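Local coordinates for protein sialidase B (Streptococcus pneumoniae serotype 4, PDB 4XJW) that cleaves terminal sialic acids from oligosaccharides, glycoproteins and glycolipids, acting as an intramolecular trans-sialidase of glycosyl hydrolase family 33, at residues Lys83-Leu88 with Val133-Pro138; Ser94-His99 with Tyr122-Glu127; Ala469-Gly474 with Ala500-Gln505. The protein carries 1 engineered substitution. All coordinates share one frame; numbering follows the deposited sequence.

Along the chain both segments of contact 2 fall between the two segments of contact 1, and contact 3 follows in series. The first two belong to the lectin-like N-terminal domain, where each ties a segment on or next to strand 85-91 of one antiparallel sheet to the region of strand 126-132 in the other; their centres are about 26 Å apart. Contact 3 lies on the opposite side of the chain's centre, in the BNR-repeat region, with its centre about 50 Å from that of contact 1 and 33 Å from that of contact 2. Contacts 1 and 2 thus join the two layers of the sandwich, while contact 3 joins neighbouring blades of the propeller and carries the predicted active-site residue Glu503.

Contact 1: residues Lys83-Leu88 with Val133-Pro138; sequences KGINYL and VDTFLP
The backbones come nearest at Ile85 and Leu137, whose CA atoms are 7.6 Å apart, so strand 85-91 and the loop after strand 126-132 meet through side chains. Tyr87 spans the gap with its ring and hydroxyl. With CG anti to the carbonyl carbon (chi1 -66°), its ring points at the loop and its hydroxyl donates to the backbone carbonyl of Thr135, OH to O 2.6 Å. That oxygen lies at the ring edge, near the ring plane, and the C=O...donor angle is 141°. A water donates a second bond to the same OH at 2.8 Å and accepts one from Thr135 N, so the hydroxyl both gives and receives, and its rotation is defined. A tyrosine suits the place because its flat sides remain apolar: Val133 CG1 sits over one face, 4.1 Å from the ring centroid, and Ile85 CG2 of the same strand lies on the opposite face.

The domain is of the concanavalin-like type, a sandwich of antiparallel sheets. Strand 85-91 is the outermost strand of one sheet; the loop leaves strand 126-132 of the other and leads to strand 147-150, in the same sheet as 85-91, so it crosses between layers. Leu137 packs against Ile85, CD2 to CG2 3.7 Å, the two side chains running alongside each other and heading opposite ways; branched apolar residues suit this buried place. Ile85 CD1 also touches Thr135 CG2.

At the start of the strand, Gly84 and Ile85 form a G1 beta bulge opposite Asp80, where Gly84 takes a positive phi that glycine adopts easily. Lys83 lays its aliphatic chain crosswise on Leu137, CD to CD1 3.6 Å, and carries its ammonium group to a salt bridge with Asp80.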
loop_
_atom_site.group_PDB
_atom_site.type_symbol
_atom_site.label_atom_id
_atom_site.label_comp_id
_atom_site.label_asym_id
_atom_site.label_seq_id
_atom_site.Cartn_x
_atom_site.Cartn_y
_atom_site.Cartn_z
ATOM N N LYS A 83 -26.575 -14.231 -28.476
ATOM C CA LYS A 83 -25.384 -13.618 -29.052
ATOM C C LYS A 83 -24.128 -14.392 -28.649
ATOM O O LYS A 83 -23.041 -14.146 -29.176
ATOM C CB LYS A 83 -25.263 -12.153 -28.624
ATOM C CG LYS A 83 -26.431 -11.259 -29.051
ATOM C CD LYS A 83 -26.306 -9.853 -28.451
ATOM C CE LYS A 83 -27.455 -8.938 -28.873
ATOM N NZ LYS A 83 -28.809 -9.487 -28.534
ATOM N N GLY A 84 -24.281 -15.338 -27.725
ATOM C CA GLY A 84 -23.157 -16.115 -27.235
ATOM C C GLY A 84 -22.171 -15.284 -26.433
ATOM O O GLY A 84 -20.963 -15.539 -26.448
ATOM N N ILE A 85 -22.691 -14.280 -25.735
ATOM C CA ILE A 85 -21.857 -13.375 -24.953
ATOM C C ILE A 85 -22.101 -13.573 -23.465
ATOM O O ILE A 85 -23.247 -13.563 -23.002
ATOM C CB ILE A 85 -22.136 -11.909 -25.314
ATOM C CG1 ILE A 85 -21.644 -11.605 -26.727
ATOM C CG2 ILE A 85 -21.446 -10.963 -24.310
ATOM C CD1 ILE A 85 -22.101 -10.268 -27.276
ATOM N N ASN A 86 -21.020 -13.755 -22.716
ATOM C CA ASN A 86 -21.114 -13.853 -21.269
ATOM C C ASN A 86 -19.953 -13.143 -20.604
ATOM O O ASN A 86 -18.911 -13.741 -20.340
ATOM C CB ASN A 86 -21.167 -15.306 -20.821
ATOM C CG ASN A 86 -22.427 -16.001 -21.275
ATOM O OD1 ASN A 86 -23.488 -15.817 -20.685
ATOM N ND2 ASN A 86 -22.320 -16.800 -22.333
ATOM N N TYR A 87 -20.145 -11.864 -20.327
ATOM C CA TYR A 87 -19.087 -11.062 -19.745
ATOM C C TYR A 87 -19.258 -10.961 -18.235
ATOM O O TYR A 87 -20.370 -10.794 -17.732
ATOM C CB TYR A 87 -19.083 -9.671 -20.366
ATOM C CG TYR A 87 -18.717 -9.629 -21.831
ATOM C CD1 TYR A 87 -17.819 -10.545 -22.375
ATOM C CD2 TYR A 87 -19.270 -8.670 -22.671
ATOM C CE1 TYR A 87 -17.482 -10.499 -23.721
ATOM C CE2 TYR A 87 -18.934 -8.615 -24.010
ATOM C CZ TYR A 87 -18.044 -9.531 -24.529
ATOM O OH TYR A 87 -17.717 -9.480 -25.865
ATOM N N LEU A 88 -18.148 -11.093 -17.522
ATOM C CA LEU A 88 -18.118 -10.871 -16.087
ATOM C C LEU A 88 -16.881 -10.034 -15.795
ATOM O O LEU A 88 -15.757 -10.473 -16.057
ATOM C CB LEU A 88 -18.059 -12.206 -15.333
ATOM C CG LEU A 88 -17.725 -12.086 -13.840
ATOM C CD1 LEU A 88 -18.875 -11.487 -13.086
ATOM C CD2 LEU A 88 -17.338 -13.437 -13.239
ATOM N N VAL A 133 -13.863 -4.654 -25.239
ATOM C CA VAL A 133 -14.153 -5.965 -25.816
ATOM C C VAL A 133 -14.243 -5.884 -27.338
ATOM O O VAL A 133 -14.508 -4.817 -27.894
ATOM C CB VAL A 133 -15.468 -6.561 -25.256
ATOM C CG1 VAL A 133 -15.346 -6.877 -23.769
ATOM C CG2 VAL A 133 -16.635 -5.613 -25.501
ATOM N N ASP A 134 -14.031 -7.017 -28.003
ATOM C CA ASP A 134 -14.140 -7.086 -29.460
ATOM C C ASP A 134 -15.591 -7.031 -29.934
ATOM O O ASP A 134 -15.910 -6.394 -30.938
ATOM C CB ASP A 134 -13.499 -8.374 -29.981
ATOM C CG ASP A 134 -11.999 -8.396 -29.804
ATOM O OD1 ASP A 134 -11.358 -7.346 -30.010
ATOM O OD2 ASP A 134 -11.465 -9.473 -29.463
ATOM N N THR A 135 -16.466 -7.716 -29.214
ATOM C CA THR A 135 -17.881 -7.706 -29.550
ATOM C C THR A 135 -18.657 -7.075 -28.407
ATOM O O THR A 135 -18.806 -7.664 -27.334
ATOM C CB THR A 135 -18.406 -9.112 -29.830
ATOM O OG1 THR A 135 -17.589 -9.726 -30.834
ATOM C CG2 THR A 135 -19.854 -9.058 -30.316
ATOM N N PHE A 136 -19.143 -5.864 -28.635
ATOM C CA PHE A 136 -19.824 -5.125 -27.586
ATOM C C PHE A 136 -21.265 -5.591 -27.427
ATOM O O PHE A 136 -21.936 -5.903 -28.409
ATOM C CB PHE A 136 -19.792 -3.637 -27.904
ATOM C CG PHE A 136 -20.343 -2.767 -26.806
ATOM C CD1 PHE A 136 -19.587 -2.514 -25.665
ATOM C CD2 PHE A 136 -21.609 -2.198 -26.917
ATOM C CE1 PHE A 136 -20.082 -1.715 -24.653
ATOM C CE2 PHE A 136 -22.115 -1.391 -25.905
ATOM C CZ PHE A 136 -21.350 -1.147 -24.769
ATOM N N LEU A 137 -21.722 -5.643 -26.178
ATOM C CA LEU A 137 -23.105 -5.959 -25.860
ATOM C C LEU A 137 -23.727 -4.789 -25.110
ATOM O O LEU A 137 -23.488 -4.614 -23.911
ATOM C CB LEU A 137 -23.197 -7.232 -25.015
ATOM C CG LEU A 137 -24.589 -7.654 -24.529
ATOM C CD1 LEU A 137 -25.591 -7.671 -25.685
ATOM C CD2 LEU A 137 -24.543 -9.006 -23.834
ATOM N N PRO A 138 -24.519 -3.973 -25.818
ATOM C CA PRO A 138 -25.262 -2.888 -25.171
ATOM C C PRO A 138 -26.205 -3.473 -24.129
ATOM O O PRO A 138 -26.852 -4.488 -24.408
ATOM C CB PRO A 138 -26.060 -2.282 -26.328
ATOM C CG PRO A 138 -25.301 -2.665 -27.568
ATOM C CD PRO A 138 -24.748 -4.023 -27.276
HETATM O O HOH W 1 -15.332 -9.739 -27.272
#

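Contact 2: residues Ser94-His99 with Tyr122-Glu127; sequences SLWGKH and YVNGIE
Ser94, Leu95 and Trp96 meet Val123 and Asn124 in a small, buried, partly water-mediated contact between a connecting segment and a hairpin turn. The connection runs from strand 85-91 of one sandwich sheet to strand 98-99 of the other; the type I' turn from Val123 to Ile126 joins strands 118-123 and 126-132. Asn124 and Gly125 occupy its central positions with positive phi, conformations that asparagine (here at 56°) and glycine tolerate well.

Most of the direct packing is Val123. Its CG1, anti to the backbone N (chi1 180°), makes a close van der Waals approach of 3.3 Å to Ser94 O and an apolar contact of 3.7 Å with Leu95 CD2. Two waters also donate to Ser94 O. One bridges to Val123 O, which lies 2.9 Å from the water, and the other accepts from Asn124 ND2 at 2.8 Å.

Asn124 ND2 also approaches Trp96 CD1 to 4.1 Å, with amide and indole planes 57° apart. The indole nitrogen itself bonds to Gln648 OE1, and the ring has a cation-pi contact with Lys632, tying this connection to the C-terminal part of the chain.

Asparagine suits position 124 because one amide both accepts and donates: OD1 takes the backbone N-H of Thr107, while ND2 serves Asn106 OD1 and the water. Ser94 O and the Asn124 amide, though buried, are thus satisfied by the waters, Asn106 and Thr107, with the valine supplying the apolar part.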
loop_
_atom_site.group_PDB
_atom_site.type_symbol
_atom_site.label_atom_id
_atom_site.label_comp_id
_atom_site.label_asym_id
_atom_site.label_seq_id
_atom_site.Cartn_x
_atom_site.Cartn_y
_atom_site.Cartn_z
ATOM N N SER A 94 -13.522 -2.863 -3.448
ATOM C CA SER A 94 -13.954 -1.626 -4.107
ATOM C C SER A 94 -14.889 -0.737 -3.276
ATOM O O SER A 94 -15.176 0.391 -3.681
ATOM C CB SER A 94 -14.598 -1.957 -5.456
ATOM O OG SER A 94 -13.649 -2.517 -6.342
ATOM N N LEU A 95 -15.365 -1.237 -2.132
ATOM C CA LEU A 95 -16.465 -0.589 -1.404
ATOM C C LEU A 95 -16.118 -0.219 0.030
ATOM O O LEU A 95 -15.211 -0.785 0.633
ATOM C CB LEU A 95 -17.673 -1.538 -1.332
ATOM C CG LEU A 95 -18.327 -1.930 -2.649
ATOM C CD1 LEU A 95 -19.418 -2.971 -2.414
ATOM C CD2 LEU A 95 -18.917 -0.723 -3.328
ATOM N N TRP A 96 -16.866 0.737 0.574
ATOM C CA TRP A 96 -16.882 0.988 2.009
ATOM C C TRP A 96 -18.181 0.474 2.606
ATOM O O TRP A 96 -19.207 0.395 1.913
ATOM C CB TRP A 96 -16.757 2.486 2.269
ATOM C CG TRP A 96 -15.328 2.930 2.416
ATOM C CD1 TRP A 96 -14.440 3.194 1.404
ATOM C CD2 TRP A 96 -14.614 3.142 3.645
ATOM N NE1 TRP A 96 -13.218 3.569 1.938
ATOM C CE2 TRP A 96 -13.301 3.540 3.309
ATOM C CE3 TRP A 96 -14.953 3.019 4.998
ATOM C CZ2 TRP A 96 -12.329 3.819 4.279
ATOM C CZ3 TRP A 96 -13.994 3.308 5.957
ATOM C CH2 TRP A 96 -12.696 3.702 5.591
ATOM N N GLY A 97 -18.148 0.126 3.887
ATOM C CA GLY A 97 -19.327 -0.382 4.573
ATOM C C GLY A 97 -19.845 0.592 5.617
ATOM O O GLY A 97 -20.970 1.108 5.507
ATOM N N LYS A 98 -19.005 0.860 6.622
ATOM C CA LYS A 98 -19.344 1.760 7.726
ATOM C C LYS A 98 -18.166 2.663 8.070
ATOM O O LYS A 98 -17.012 2.315 7.826
ATOM C CB LYS A 98 -19.714 0.969 8.988
ATOM C CG LYS A 98 -21.040 0.228 8.924
ATOM C CD LYS A 98 -21.390 -0.440 10.259
ATOM C CE LYS A 98 -22.011 0.552 11.244
ATOM N NZ LYS A 98 -21.977 0.043 12.646
ATOM N N HIS A 99 -18.474 3.816 8.663
ATOM C CA HIS A 99 -17.472 4.782 9.101
ATOM C C HIS A 99 -18.105 5.569 10.240
ATOM O O HIS A 99 -19.233 6.047 10.105
ATOM C CB HIS A 99 -17.091 5.696 7.930
ATOM C CG HIS A 99 -16.095 6.763 8.272
ATOM N ND1 HIS A 99 -14.804 6.488 8.666
ATOM C CD2 HIS A 99 -16.197 8.112 8.230
ATOM C CE1 HIS A 99 -14.161 7.624 8.882
ATOM N NE2 HIS A 99 -14.984 8.622 8.623
ATOM N N TYR A 122 -16.697 2.914 -11.796
ATOM C CA TYR A 122 -16.092 3.767 -10.772
ATOM C C TYR A 122 -16.848 3.558 -9.475
ATOM O O TYR A 122 -18.066 3.480 -9.473
ATOM C CB TYR A 122 -16.211 5.246 -11.142
ATOM C CG TYR A 122 -15.698 5.647 -12.507
ATOM C CD1 TYR A 122 -16.508 5.549 -13.627
ATOM C CD2 TYR A 122 -14.416 6.166 -12.663
ATOM C CE1 TYR A 122 -16.052 5.943 -14.880
ATOM C CE2 TYR A 122 -13.950 6.572 -13.900
ATOM C CZ TYR A 122 -14.774 6.447 -15.007
ATOM O OH TYR A 122 -14.322 6.842 -16.242
ATOM N N VAL A 123 -16.131 3.467 -8.364
ATOM C CA VAL A 123 -16.802 3.492 -7.075
ATOM C C VAL A 123 -16.063 4.479 -6.199
ATOM O O VAL A 123 -14.839 4.417 -6.121
ATOM C CB VAL A 123 -16.811 2.106 -6.405
ATOM C CG1 VAL A 123 -17.522 2.195 -5.067
ATOM C CG2 VAL A 123 -17.495 1.079 -7.296
ATOM N N ASN A 124 -16.801 5.404 -5.580
ATOM C CA ASN A 124 -16.217 6.411 -4.700
ATOM C C ASN A 124 -15.126 7.246 -5.373
ATOM O O ASN A 124 -14.130 7.620 -4.750
ATOM C CB ASN A 124 -15.765 5.770 -3.383
ATOM C CG ASN A 124 -16.928 5.161 -2.641
ATOM O OD1 ASN A 124 -18.053 5.629 -2.790
ATOM N ND2 ASN A 124 -16.685 4.120 -1.865
ATOM N N GLY A 125 -15.334 7.522 -6.657
ATOM C CA GLY A 125 -14.438 8.376 -7.405
ATOM C C GLY A 125 -13.169 7.686 -7.854
ATOM O O GLY A 125 -12.197 8.339 -8.233
ATOM N N ILE A 126 -13.178 6.359 -7.801
ATOM C CA ILE A 126 -12.033 5.564 -8.200
ATOM C C ILE A 126 -12.417 4.603 -9.329
ATOM O O ILE A 126 -13.348 3.800 -9.187
ATOM C CB ILE A 126 -11.506 4.749 -7.004
ATOM C CG1 ILE A 126 -10.993 5.692 -5.911
ATOM C CG2 ILE A 126 -10.389 3.814 -7.431
ATOM C CD1 ILE A 126 -10.668 4.975 -4.601
ATOM N N GLU A 127 -11.701 4.677 -10.450
ATOM C CA GLU A 127 -11.892 3.717 -11.535
ATOM C C GLU A 127 -11.366 2.358 -11.122
ATOM O O GLU A 127 -10.159 2.178 -10.945
ATOM C CB GLU A 127 -11.180 4.173 -12.805
ATOM C CG GLU A 127 -11.491 3.293 -14.000
ATOM C CD GLU A 127 -10.608 3.591 -15.195
ATOM O OE1 GLU A 127 -10.748 4.682 -15.772
ATOM O OE2 GLU A 127 -9.781 2.725 -15.543
HETATM O O HOH W 2 -13.169 2.242 -5.076
HETATM O O HOH W 3 -14.394 2.431 -1.928
#

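Contact 3: residues Ala469-Gly474 with Ala500-Gln505; sequences ATYTSG and ATAEAQ
Tyr471 places CG between its backbone N and carbonyl carbon (chi1 62°), which swings the ring over the backbone of Ala500-Ala502, while Glu503, with CG anti to the carbonyl carbon (chi1 -72°) and an extended chain beyond, runs beside the ring in the same direction. One ring face rests on the peptide between Thr501 and Ala502, CD1 lying 3.6 Å from Ala502 N. Thr501 and Ala502 are each the centre of an inverse gamma turn, closed by weak backbone bonds, and the peptide faces the ring within these two tight turns.

At the phenol end, Thr501 CG2 approaches Tyr471 OH to 3.4 Å. Glu503 CG lies 3.8 Å from Tyr471 CE2, and the carboxylate is turned 82° from the ring. A water at the ring edge, 2.6 Å from Tyr471 OH, lies between that oxygen and Glu503 OE1; a second water joins the OH to Thr501 OG1.

Glu503 is a predicted active-site residue of this sialidase. Its OE1 is held by a hydrogen bond with Tyr615 OH, the probable nucleophile, and its OE2 by a salt bridge with Arg519, a probable substrate-binding residue; Tyr471 lies along the CG side of its chain.

Small alanines let the segments draw close: Tyr471 CB meets Ala502 CB at 3.9 Å, and Ala469 CB meets Ala504 CB at 4.2 Å. Water also bridges Thr472 O and Ala500 O. Strand 466-472 lies between 451-459 and 475-481 in one blade of the propeller, strand 504-510 is an edge strand of the four-stranded sheet of the next, and Ala502 touches both Leu476 of the first blade and Phe518 of the second.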
loop_
_atom_site.group_PDB
_atom_site.type_symbol
_atom_site.label_atom_id
_atom_site.label_comp_id
_atom_site.label_asym_id
_atom_site.label_seq_id
_atom_site.Cartn_x
_atom_site.Cartn_y
_atom_site.Cartn_z
ATOM N N ALA A 469 13.599 0.573 14.389
ATOM C CA ALA A 469 13.470 -0.875 14.520
ATOM C C ALA A 469 13.725 -1.572 13.191
ATOM O O ALA A 469 13.267 -1.117 12.127
ATOM C CB ALA A 469 12.103 -1.247 15.056
ATOM N N THR A 470 14.456 -2.686 13.256
ATOM C CA THR A 470 14.615 -3.582 12.113
ATOM C C THR A 470 14.484 -5.000 12.652
ATOM O O THR A 470 14.522 -5.205 13.868
ATOM C CB THR A 470 15.984 -3.426 11.424
ATOM O OG1 THR A 470 16.999 -4.061 12.225
ATOM C CG2 THR A 470 16.348 -1.947 11.221
ATOM N N TYR A 471 14.313 -5.974 11.765
ATOM C CA TYR A 471 14.264 -7.369 12.191
ATOM C C TYR A 471 15.145 -8.230 11.311
ATOM O O TYR A 471 15.508 -7.851 10.193
ATOM C CB TYR A 471 12.830 -7.899 12.183
ATOM C CG TYR A 471 12.184 -7.893 10.821
ATOM C CD1 TYR A 471 12.269 -9.006 9.984
ATOM C CD2 TYR A 471 11.466 -6.794 10.376
ATOM C CE1 TYR A 471 11.673 -9.005 8.734
ATOM C CE2 TYR A 471 10.873 -6.784 9.135
ATOM C CZ TYR A 471 10.977 -7.886 8.315
ATOM O OH TYR A 471 10.374 -7.849 7.073
ATOM N N THR A 472 15.521 -9.385 11.844
ATOM C CA THR A 472 16.222 -10.391 11.065
ATOM C C THR A 472 15.900 -11.727 11.694
ATOM O O THR A 472 15.110 -11.796 12.630
ATOM C CB THR A 472 17.746 -10.142 11.022
ATOM O OG1 THR A 472 18.355 -11.059 10.102
ATOM C CG2 THR A 472 18.354 -10.329 12.381
ATOM N N SER A 473 16.485 -12.801 11.176
ATOM C CA SER A 473 16.211 -14.110 11.746
ATOM C C SER A 473 16.637 -14.158 13.212
ATOM O O SER A 473 17.791 -13.912 13.533
ATOM C CB SER A 473 16.922 -15.196 10.943
ATOM O OG SER A 473 16.821 -16.447 11.598
ATOM N N GLY A 474 15.684 -14.426 14.097
ATOM C CA GLY A 474 15.990 -14.615 15.505
ATOM C C GLY A 474 16.046 -13.394 16.407
ATOM O O GLY A 474 16.218 -13.544 17.621
ATOM N N ALA A 500 10.890 -15.030 11.203
ATOM C CA ALA A 500 9.628 -14.303 11.218
ATOM C C ALA A 500 9.757 -12.940 10.532
ATOM O O ALA A 500 10.826 -12.333 10.527
ATOM C CB ALA A 500 9.135 -14.134 12.643
ATOM N N THR A 501 8.666 -12.480 9.931
ATOM C CA THR A 501 8.575 -11.091 9.484
ATOM C C THR A 501 8.151 -10.259 10.693
ATOM O O THR A 501 6.982 -9.918 10.841
ATOM C CB THR A 501 7.555 -10.966 8.332
ATOM O OG1 THR A 501 7.894 -11.911 7.308
ATOM C CG2 THR A 501 7.576 -9.583 7.718
ATOM N N ALA A 502 9.115 -9.944 11.562
ATOM C CA ALA A 502 8.833 -9.340 12.865
ATOM C C ALA A 502 8.807 -7.823 12.798
ATOM O O ALA A 502 9.625 -7.145 13.428
ATOM C CB ALA A 502 9.845 -9.800 13.889
ATOM N N GLU A 503 7.857 -7.304 12.030
ATOM C CA GLU A 503 7.691 -5.867 11.874
ATOM C C GLU A 503 7.269 -5.250 13.202
ATOM O O GLU A 503 6.251 -5.635 13.777
ATOM C CB GLU A 503 6.658 -5.589 10.786
ATOM C CG GLU A 503 7.175 -5.885 9.381
ATOM C CD GLU A 503 6.079 -6.227 8.390
ATOM O OE1 GLU A 503 6.368 -6.189 7.173
ATOM O OE2 GLU A 503 4.944 -6.542 8.816
ATOM N N ALA A 504 8.027 -4.253 13.656
ATOM C CA ALA A 504 7.908 -3.736 15.017
ATOM C C ALA A 504 7.738 -2.231 14.982
ATOM O O ALA A 504 8.365 -1.561 14.166
ATOM C CB ALA A 504 9.144 -4.083 15.805
ATOM N N GLN A 505 6.928 -1.705 15.899
ATOM C CA GLN A 505 6.764 -0.266 16.040
ATOM C C GLN A 505 6.799 0.074 17.519
ATOM O O GLN A 505 6.370 -0.717 18.360
ATOM C CB GLN A 505 5.458 0.178 15.386
ATOM C CG GLN A 505 5.501 0.208 13.846
ATOM C CD GLN A 505 6.366 1.350 13.289
ATOM O OE1 GLN A 505 5.866 2.449 13.018
ATOM N NE2 GLN A 505 7.653 1.081 13.097
HETATM O O HOH W 4 8.991 -5.695 6.426
HETATM O O HOH W 5 10.132 -10.445 5.518
HETATM O O HOH W 6 12.097 -11.852 12.838
HETATM O O HOH W 7 12.852 -14.481 13.515
#